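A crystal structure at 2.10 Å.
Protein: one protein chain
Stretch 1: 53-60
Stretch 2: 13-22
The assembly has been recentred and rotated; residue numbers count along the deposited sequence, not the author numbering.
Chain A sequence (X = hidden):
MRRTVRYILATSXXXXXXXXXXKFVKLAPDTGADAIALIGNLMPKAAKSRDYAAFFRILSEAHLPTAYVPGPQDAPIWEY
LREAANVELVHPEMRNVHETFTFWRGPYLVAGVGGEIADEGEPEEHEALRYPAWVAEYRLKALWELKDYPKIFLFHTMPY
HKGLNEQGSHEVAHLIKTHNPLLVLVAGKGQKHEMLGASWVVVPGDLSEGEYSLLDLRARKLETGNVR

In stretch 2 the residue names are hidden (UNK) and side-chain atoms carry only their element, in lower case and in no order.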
# COMPACT_ATOMS: atom_id res chain seq x y z
N ALA A 53 26.04 -8.09 19.01
CA ALA A 53 26.00 -7.71 17.61
C ALA A 53 25.20 -8.72 16.79
O ALA A 53 24.43 -8.34 15.91
CB ALA A 53 27.41 -7.57 17.06
N ALA A 54 25.37 -10.02 17.07
CA ALA A 54 24.62 -11.03 16.32
C ALA A 54 23.12 -10.93 16.63
O ALA A 54 22.28 -11.08 15.75
CB ALA A 54 25.15 -12.43 16.65
N PHE A 55 22.82 -10.70 17.91
CA PHE A 55 21.45 -10.54 18.41
C PHE A 55 20.75 -9.37 17.65
O PHE A 55 19.70 -9.53 17.07
CB PHE A 55 21.51 -10.22 19.91
CG PHE A 55 20.17 -10.12 20.57
CD1 PHE A 55 19.59 -11.23 21.18
CD2 PHE A 55 19.48 -8.90 20.59
CE1 PHE A 55 18.33 -11.14 21.81
CE2 PHE A 55 18.23 -8.79 21.21
CZ PHE A 55 17.65 -9.91 21.82
N PHE A 56 21.38 -8.20 17.67
CA PHE A 56 20.84 -7.02 16.98
C PHE A 56 20.73 -7.16 15.46
O PHE A 56 19.81 -6.64 14.84
CB PHE A 56 21.67 -5.81 17.37
CG PHE A 56 21.44 -5.36 18.77
CD1 PHE A 56 22.48 -4.98 19.58
CD2 PHE A 56 20.14 -5.31 19.29
CE1 PHE A 56 22.26 -4.56 20.89
CE2 PHE A 56 19.91 -4.89 20.59
CZ PHE A 56 20.98 -4.51 21.39
N ARG A 57 21.66 -7.90 14.86
CA ARG A 57 21.61 -8.11 13.42
C ARG A 57 20.33 -8.86 13.06
O ARG A 57 19.65 -8.55 12.07
CB ARG A 57 22.83 -8.91 12.97
CG ARG A 57 22.90 -9.13 11.48
CD ARG A 57 24.10 -8.41 10.88
NE ARG A 57 24.00 -8.38 9.42
CZ ARG A 57 24.84 -7.74 8.61
NH1 ARG A 57 25.88 -7.08 9.11
NH2 ARG A 57 24.64 -7.77 7.30
N ILE A 58 20.01 -9.87 13.87
CA ILE A 58 18.80 -10.67 13.66
C ILE A 58 17.55 -9.83 13.95
O ILE A 58 16.60 -9.88 13.19
CB ILE A 58 18.82 -11.94 14.58
CG1 ILE A 58 19.66 -13.03 13.91
CG2 ILE A 58 17.39 -12.44 14.87
CD1 ILE A 58 20.16 -14.11 14.86
N LEU A 59 17.57 -9.05 15.02
CA LEU A 59 16.41 -8.21 15.36
C LEU A 59 16.16 -7.15 14.29
O LEU A 59 15.01 -6.83 13.99
CB LEU A 59 16.63 -7.53 16.69
CG LEU A 59 15.45 -7.23 17.62
CD1 LEU A 59 15.86 -6.09 18.51
CD2 LEU A 59 14.19 -6.89 16.87
N SER A 60 17.25 -6.64 13.71
CA SER A 60 17.19 -5.60 12.68
C SER A 60 16.44 -6.03 11.42
O SER A 60 15.98 -5.18 10.65
CB SER A 60 18.61 -5.15 12.29
OG SER A 60 19.21 -6.07 11.39
N UNK A 13 13.33 -11.69 28.27
CA UNK A 13 14.38 -12.63 28.62
C UNK A 13 14.75 -13.71 27.61
O UNK A 13 14.72 -14.88 27.94
n UNK A 13 15.12 -15.27 30.74
c UNK A 13 13.99 -13.29 29.94
o UNK A 13 16.09 -13.26 31.06
c UNK A 13 15.16 -13.94 30.63
N UNK A 14 15.11 -13.34 26.37
CA UNK A 14 15.49 -14.36 25.38
C UNK A 14 16.78 -15.13 25.76
O UNK A 14 17.03 -16.23 25.26
c UNK A 14 15.64 -13.56 24.09
c UNK A 14 16.04 -12.17 24.58
c UNK A 14 15.10 -11.99 25.76
N UNK A 15 17.59 -14.54 26.63
CA UNK A 15 18.84 -15.14 27.11
C UNK A 15 19.77 -15.73 26.03
O UNK A 15 20.23 -16.87 26.15
c UNK A 15 18.17 -15.69 29.56
c UNK A 15 18.54 -16.21 28.17
se UNK A 15 19.63 -14.98 30.57
c UNK A 15 20.43 -16.68 31.09
N UNK A 16 20.04 -14.95 24.99
CA UNK A 16 20.94 -15.40 23.94
C UNK A 16 20.45 -16.46 22.98
O UNK A 16 21.21 -16.90 22.11
N UNK A 17 19.18 -16.85 23.10
CA UNK A 17 18.62 -17.86 22.19
C UNK A 17 18.32 -17.21 20.84
O UNK A 17 17.22 -16.71 20.60
o UNK A 17 17.33 -19.91 20.96
c UNK A 17 17.33 -18.42 22.78
c UNK A 17 16.90 -19.69 22.10
o UNK A 17 16.12 -20.46 22.71
N UNK A 18 19.31 -17.23 19.95
CA UNK A 18 19.18 -16.63 18.63
C UNK A 18 18.21 -17.34 17.69
O UNK A 18 17.63 -16.72 16.79
c UNK A 18 20.55 -16.54 17.95
c UNK A 18 21.56 -15.74 18.76
c UNK A 18 22.88 -15.73 18.04
c UNK A 18 21.06 -14.33 18.98
N UNK A 19 18.04 -18.64 17.87
CA UNK A 19 17.13 -19.35 17.00
C UNK A 19 15.71 -18.92 17.32
O UNK A 19 14.89 -18.74 16.44
c UNK A 19 18.65 -21.40 16.72
o UNK A 19 20.03 -20.29 15.10
o UNK A 19 18.33 -21.45 14.33
c UNK A 19 19.03 -21.02 15.28
c UNK A 19 17.29 -20.88 17.15
N UNK A 20 15.43 -18.76 18.61
CA UNK A 20 14.12 -18.33 19.04
C UNK A 20 13.89 -16.87 18.60
O UNK A 20 12.82 -16.52 18.09
c UNK A 20 14.00 -18.46 20.56
N UNK A 21 14.90 -16.02 18.80
CA UNK A 21 14.81 -14.61 18.41
C UNK A 21 14.48 -14.51 16.93
O UNK A 21 13.61 -13.73 16.53
c UNK A 21 15.15 -11.69 19.20
c UNK A 21 16.13 -13.90 18.67
c UNK A 21 16.15 -12.41 18.32
c UNK A 21 17.54 -11.84 18.54
N UNK A 22 15.15 -15.32 16.12
CA UNK A 22 14.89 -15.28 14.70
C UNK A 22 13.47 -15.71 14.34
O UNK A 22 12.85 -15.14 13.43
o UNK A 22 16.07 -17.57 10.75
c UNK A 22 15.68 -15.96 12.43
c UNK A 22 15.87 -16.14 13.92
c UNK A 22 16.60 -16.81 11.60
o UNK A 22 17.83 -16.71 11.79

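Position 13 carries two side-chain carbons, the second bearing one oxygen and one nitrogen, and its side chain is out of reach of stretch 1. An oxygen and a nitrogen on one carbon make a carboxamide, and with two carbons the residue is Asn13; both polar atoms are hydrogen-bonded elsewhere in the structure.

At position 14 three side-chain carbons close a ring onto the backbone nitrogen, and one ring carbon lies by the edge of the Phe55 ring. Such a closure is possible for proline alone. Pro14 directs its CA-to-CB bond toward the helix of stretch 1 and sets CG 3.7 Å from CE1 of Phe55, near the plane of the aromatic ring.

Position 15 has an unbranched chain of two carbons, a selenium and a terminal carbon. This is selenomethionine, written Met15; its CA-to-CB bond points away from stretch 1, and its side chain makes no contact there.

Position 16 has no side-chain atoms and is therefore glycine. With phi at 74°, Gly16 adopts a conformation that favours this residue, within a type I' turn that starts at Pro14 and ends at the next position.

Position 17 shows two carbons, the second with two oxygens: a short carboxylate, hence Asp17. Asp17 N closes the turn by donating to Pro14 O at 3.1 Å. Its CA-to-CB bond points away from stretch 1, and the side chain instead caps its own helix, Asp17 OD1 accepting from the backbone N of position 20 at 3.2 Å with an N-H...O angle of 162°.

Position 18 has four carbons forked at the second, and they pack on Ala54, Phe55 and Ile58; the fork identifies leucine. The CA-to-CB bond of Leu18 runs sideways, but the end of the side chain comes nearer to stretch 1: CD2 lies 3.9 Å from Phe55 CA, and CD1 is 4.2 Å from Ala54 CB. Leu18 CB also meets Ile58 CD1 at 4.0 Å.

Position 19 has three carbons, the third with two oxygens, so it is Glu19, exposed and out of contact with stretch 1. The single carbon at position 20 makes it Ala20, buried but also too distant to touch that helix.

Position 21 repeats the four-carbon fork; one branch end lies over a face of the Phe55 ring, and the fork packs on Ile58. This is Leu21, whose CA-to-CB bond points toward stretch 1. Leu21 CD2 sits 3.5 Å from the Phe55 ring centroid and 17° off the normal, a CH-pi contact; Leu21 CG packs 3.7 Å from Ile58 CG2.

Position 22 again has three carbons ending in two oxygens, and its CB meets Ile58; it is Glu22. Glu22 CB lies 4.1 Å from Ile58 CG2, while OE2 is hydrogen-bonded elsewhere in the structure.

The two helices run nearly parallel, at 17° with axes 9.7 Å apart, so Leu18 and Leu21 can meet Phe55 and Ile58, likewise spaced by three residues. Phe55 reaches both the turn, through Pro14, and the following helix, through the two leucines. No hydrogen bond crosses the contact. Apolar packing dominates the 406 Å² buried, while the Asp17 cap secures the first turn of the helix that presents the leucines.

Stretch 2, residues 13-22: NPMGDLEALE
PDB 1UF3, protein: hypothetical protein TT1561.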